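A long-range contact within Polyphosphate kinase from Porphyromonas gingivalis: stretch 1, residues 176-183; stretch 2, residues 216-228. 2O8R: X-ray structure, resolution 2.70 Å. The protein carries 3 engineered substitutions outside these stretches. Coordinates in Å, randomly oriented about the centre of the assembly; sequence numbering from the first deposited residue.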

# COMPACT_ATOMS: atom_id res chain seq x y z
N ALA A 176 12.69 44.41 -13.26
CA ALA A 176 12.38 43.67 -12.03
C ALA A 176 11.60 42.40 -12.33
O ALA A 176 10.50 42.44 -12.89
CB ALA A 176 11.60 44.57 -11.06
N TYR A 177 12.19 41.27 -11.99
CA TYR A 177 11.59 39.98 -12.26
C TYR A 177 10.83 39.46 -11.05
O TYR A 177 11.33 39.54 -9.92
CB TYR A 177 12.65 38.96 -12.64
CG TYR A 177 13.08 38.96 -14.09
CD1 TYR A 177 14.43 38.96 -14.43
CD2 TYR A 177 12.14 38.96 -15.12
CE1 TYR A 177 14.84 38.94 -15.75
CE2 TYR A 177 12.55 38.96 -16.45
CZ TYR A 177 13.90 38.95 -16.75
OH TYR A 177 14.33 38.95 -18.06
N SER A 178 9.64 38.93 -11.29
CA SER A 178 8.91 38.17 -10.29
C SER A 178 9.33 36.70 -10.35
O SER A 178 9.89 36.24 -11.35
CB SER A 178 7.41 38.29 -10.54
OG SER A 178 6.86 39.33 -9.76
N TYR A 179 9.08 35.96 -9.28
CA TYR A 179 9.40 34.54 -9.27
C TYR A 179 8.30 33.72 -8.65
O TYR A 179 7.65 34.16 -7.70
CB TYR A 179 10.72 34.29 -8.57
CG TYR A 179 11.86 34.85 -9.35
CD1 TYR A 179 12.34 34.19 -10.47
CD2 TYR A 179 12.44 36.06 -9.00
CE1 TYR A 179 13.38 34.69 -11.20
CE2 TYR A 179 13.48 36.58 -9.74
CZ TYR A 179 13.94 35.89 -10.84
OH TYR A 179 14.99 36.39 -11.60
N ALA A 180 8.07 32.54 -9.21
CA ALA A 180 7.01 31.67 -8.71
C ALA A 180 7.45 30.22 -8.60
O ALA A 180 8.37 29.75 -9.29
CB ALA A 180 5.78 31.80 -9.55
N LEU A 181 6.78 29.51 -7.71
CA LEU A 181 7.07 28.12 -7.49
C LEU A 181 5.82 27.36 -7.79
O LEU A 181 4.76 27.71 -7.27
CB LEU A 181 7.43 27.91 -6.02
CG LEU A 181 7.98 26.55 -5.58
CD1 LEU A 181 9.37 26.33 -6.12
CD2 LEU A 181 8.00 26.51 -4.08
N LEU A 182 5.91 26.34 -8.64
CA LEU A 182 4.80 25.38 -8.67
C LEU A 182 5.15 23.88 -8.60
O LEU A 182 6.30 23.47 -8.81
CB LEU A 182 3.74 25.70 -9.73
CG LEU A 182 4.13 26.03 -11.16
CD1 LEU A 182 4.39 24.76 -11.91
CD2 LEU A 182 3.00 26.79 -11.78
N ASN A 183 4.13 23.11 -8.26
CA ASN A 183 4.27 21.69 -7.98
C ASN A 183 4.08 20.87 -9.22
O ASN A 183 3.30 21.23 -10.09
CB ASN A 183 3.23 21.27 -6.93
CG ASN A 183 1.84 21.81 -7.23
OD1 ASN A 183 1.68 22.93 -7.70
ND2 ASN A 183 0.84 21.00 -6.96
N HIS A 216 2.24 25.25 -20.67
CA HIS A 216 0.95 25.89 -20.41
C HIS A 216 1.01 26.91 -19.28
O HIS A 216 -0.02 27.30 -18.73
CB HIS A 216 -0.12 24.84 -20.12
CG HIS A 216 -0.37 23.91 -21.27
ND1 HIS A 216 0.27 22.70 -21.40
CD2 HIS A 216 -1.18 24.03 -22.34
CE1 HIS A 216 -0.14 22.10 -22.51
NE2 HIS A 216 -1.03 22.89 -23.09
N LEU A 217 2.22 27.35 -18.95
CA LEU A 217 2.43 28.27 -17.84
C LEU A 217 1.69 29.58 -18.05
O LEU A 217 1.26 30.22 -17.09
CB LEU A 217 3.93 28.53 -17.63
CG LEU A 217 4.76 27.43 -16.96
CD1 LEU A 217 6.23 27.71 -17.09
CD2 LEU A 217 4.38 27.30 -15.51
N ASP A 218 1.51 29.94 -19.32
CA ASP A 218 0.77 31.15 -19.70
C ASP A 218 -0.68 31.18 -19.23
O ASP A 218 -1.22 32.26 -19.01
CB ASP A 218 0.83 31.38 -21.21
CG ASP A 218 0.60 30.12 -21.99
OD1 ASP A 218 1.54 29.29 -22.09
OD2 ASP A 218 -0.52 29.95 -22.51
N VAL A 219 -1.31 30.02 -19.06
CA VAL A 219 -2.68 29.99 -18.53
C VAL A 219 -2.70 30.13 -17.01
O VAL A 219 -3.68 30.60 -16.41
CB VAL A 219 -3.51 28.74 -19.01
CG1 VAL A 219 -2.93 28.15 -20.30
CG2 VAL A 219 -3.62 27.69 -17.94
N VAL A 220 -1.59 29.75 -16.38
CA VAL A 220 -1.45 29.80 -14.93
C VAL A 220 -1.12 31.23 -14.51
O VAL A 220 -1.57 31.72 -13.46
CB VAL A 220 -0.36 28.80 -14.46
CG1 VAL A 220 -0.07 28.95 -12.99
CG2 VAL A 220 -0.80 27.38 -14.76
N PHE A 221 -0.36 31.92 -15.35
CA PHE A 221 0.00 33.30 -15.07
C PHE A 221 -0.46 34.23 -16.19
O PHE A 221 0.37 34.75 -16.95
CB PHE A 221 1.51 33.40 -14.87
CG PHE A 221 2.06 32.47 -13.81
CD1 PHE A 221 2.02 32.83 -12.47
CD2 PHE A 221 2.60 31.24 -14.16
CE1 PHE A 221 2.53 31.97 -11.50
CE2 PHE A 221 3.11 30.39 -13.20
CZ PHE A 221 3.07 30.76 -11.86
N PRO A 222 -1.78 34.45 -16.31
CA PRO A 222 -2.29 35.25 -17.43
C PRO A 222 -1.75 36.69 -17.47
O PRO A 222 -1.48 37.21 -18.54
CB PRO A 222 -3.80 35.25 -17.20
CG PRO A 222 -3.96 34.96 -15.75
CD PRO A 222 -2.87 34.00 -15.44
N GLY A 223 -1.58 37.30 -16.30
CA GLY A 223 -1.09 38.67 -16.24
C GLY A 223 0.41 38.83 -16.25
O GLY A 223 0.93 39.83 -15.74
N TYR A 224 1.13 37.86 -16.82
CA TYR A 224 2.58 37.93 -16.91
C TYR A 224 3.07 37.38 -18.23
O TYR A 224 2.38 36.61 -18.88
CB TYR A 224 3.26 37.10 -15.82
CG TYR A 224 2.92 37.47 -14.41
CD1 TYR A 224 3.70 38.36 -13.69
CD2 TYR A 224 1.81 36.90 -13.78
CE1 TYR A 224 3.39 38.69 -12.38
CE2 TYR A 224 1.49 37.22 -12.47
CZ TYR A 224 2.28 38.12 -11.78
OH TYR A 224 1.96 38.44 -10.48
N GLU A 225 4.29 37.77 -18.58
CA GLU A 225 5.03 37.16 -19.67
C GLU A 225 5.97 36.13 -19.03
O GLU A 225 6.91 36.50 -18.33
CB GLU A 225 5.83 38.23 -20.42
CG GLU A 225 5.98 37.98 -21.91
CD GLU A 225 4.67 38.07 -22.66
OE1 GLU A 225 4.45 37.26 -23.59
OE2 GLU A 225 3.85 38.96 -22.33
N VAL A 226 5.68 34.85 -19.25
CA VAL A 226 6.43 33.77 -18.63
C VAL A 226 7.82 33.67 -19.26
O VAL A 226 7.95 33.28 -20.42
CB VAL A 226 5.72 32.40 -18.79
CG1 VAL A 226 6.44 31.36 -17.99
CG2 VAL A 226 4.26 32.48 -18.37
N MSE A 227 8.84 34.02 -18.50
CA MSE A 227 10.20 34.16 -19.05
C MSE A 227 10.93 32.86 -19.21
O MSE A 227 11.52 32.59 -20.26
CB MSE A 227 11.02 35.16 -18.23
CG MSE A 227 10.33 36.51 -18.11
SE MSE A 227 10.25 37.58 -19.75
CE MSE A 227 9.10 36.57 -20.96
N ASP A 228 10.89 32.05 -18.17
CA ASP A 228 11.57 30.78 -18.17
C ASP A 228 11.06 30.02 -16.96
O ASP A 228 10.51 30.61 -16.03
CB ASP A 228 13.08 30.99 -18.07
CG ASP A 228 13.88 29.91 -18.80
OD1 ASP A 228 13.43 28.75 -18.90
OD2 ASP A 228 14.99 30.24 -19.28

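The two stretches meet through side chains alone. No hydrogen bond crosses between them, and their backbones stay well apart: the nearest CA atoms lie 9.1 Å apart for Tyr177 and Met227, 9.2 Å for Ser178 and Tyr224, 9.6 Å for Ala180 and Phe221, and 9.9 Å for Leu182 and Val220. Neighbouring strands of a sheet sit about 5 Å apart, so this spacing is that of layers whose side chains fill the gap. The register also runs in reverse, since the contacts pass from Met227 back toward Leu217 as stretch 1 advances from Tyr177 to Leu182.

The hydrogen bonds that matter here lie within stretch 2 and shape its backbone. A short, weakly bonded helix covers roughly residues 217 to 220. Val219 N donates to His216 O at 3.0 Å and Phe221 N to Leu217 O at 2.9 Å, while the bond from Val220 N to Leu217 O, at 3.0 Å, is weak. A type I turn follows from Phe221 to Tyr224, closed by Tyr224 N donating to Phe221 O at 3.2 Å. Pro222 and Gly223 occupy its two central positions: the restricted phi of proline, here -61°, suits the first, and glycine fits readily into the second. Both lie clear of stretch 1. The chain then enters a strand at Glu225.

In stretch 1 the extended backbone alternates its side chains. Ser178, Ala180 and Leu182 direct their CA-to-CB bonds toward stretch 2, whereas Leu181 points away. Leu182 is the centre of the apolar packing and loses 61 Å² of surface to the other stretch, the largest share of any residue. Its CD2 methyl lies 3.9 Å from Val220 CG1, 3.9 Å from Phe221 CE2 and 4.0 Å from Leu217 CD2. A single leucine methyl, CD2, reaches all three, and these hydrocarbon groups gain by excluding water together. Leu217 starts sideways, but its end comes nearer to complete the group.

Ala180 makes the complementary kind of fit, small against large. Its CB approaches Phe221 CZ to 3.7 Å, so a single methyl meets the far end of a long aromatic side chain. The phenylalanine ring, with chi1 in the m well, thus touches both Ala180 and Leu182, approached obliquely by each, and bridges two inward-facing positions of the strand.

At the other end the contact is less deeply buried. Tyr177 starts sideways, yet its ring swings closer, bringing CE2 within 3.7 Å of Met227 CG. Met227 is selenomethionine; its CA-to-CB bond points toward stretch 1 before the side chain leads away, so the closest approach is by its CG methylene, although SE still lies 4.3 Å from Tyr177 CE2.

The one polar group in the contact belongs to Ser178, whose OG lies 4.4 Å from Tyr224 CE1. This is loose packing against an aromatic carbon, with no hydrogen bond between them. The ring is met obliquely.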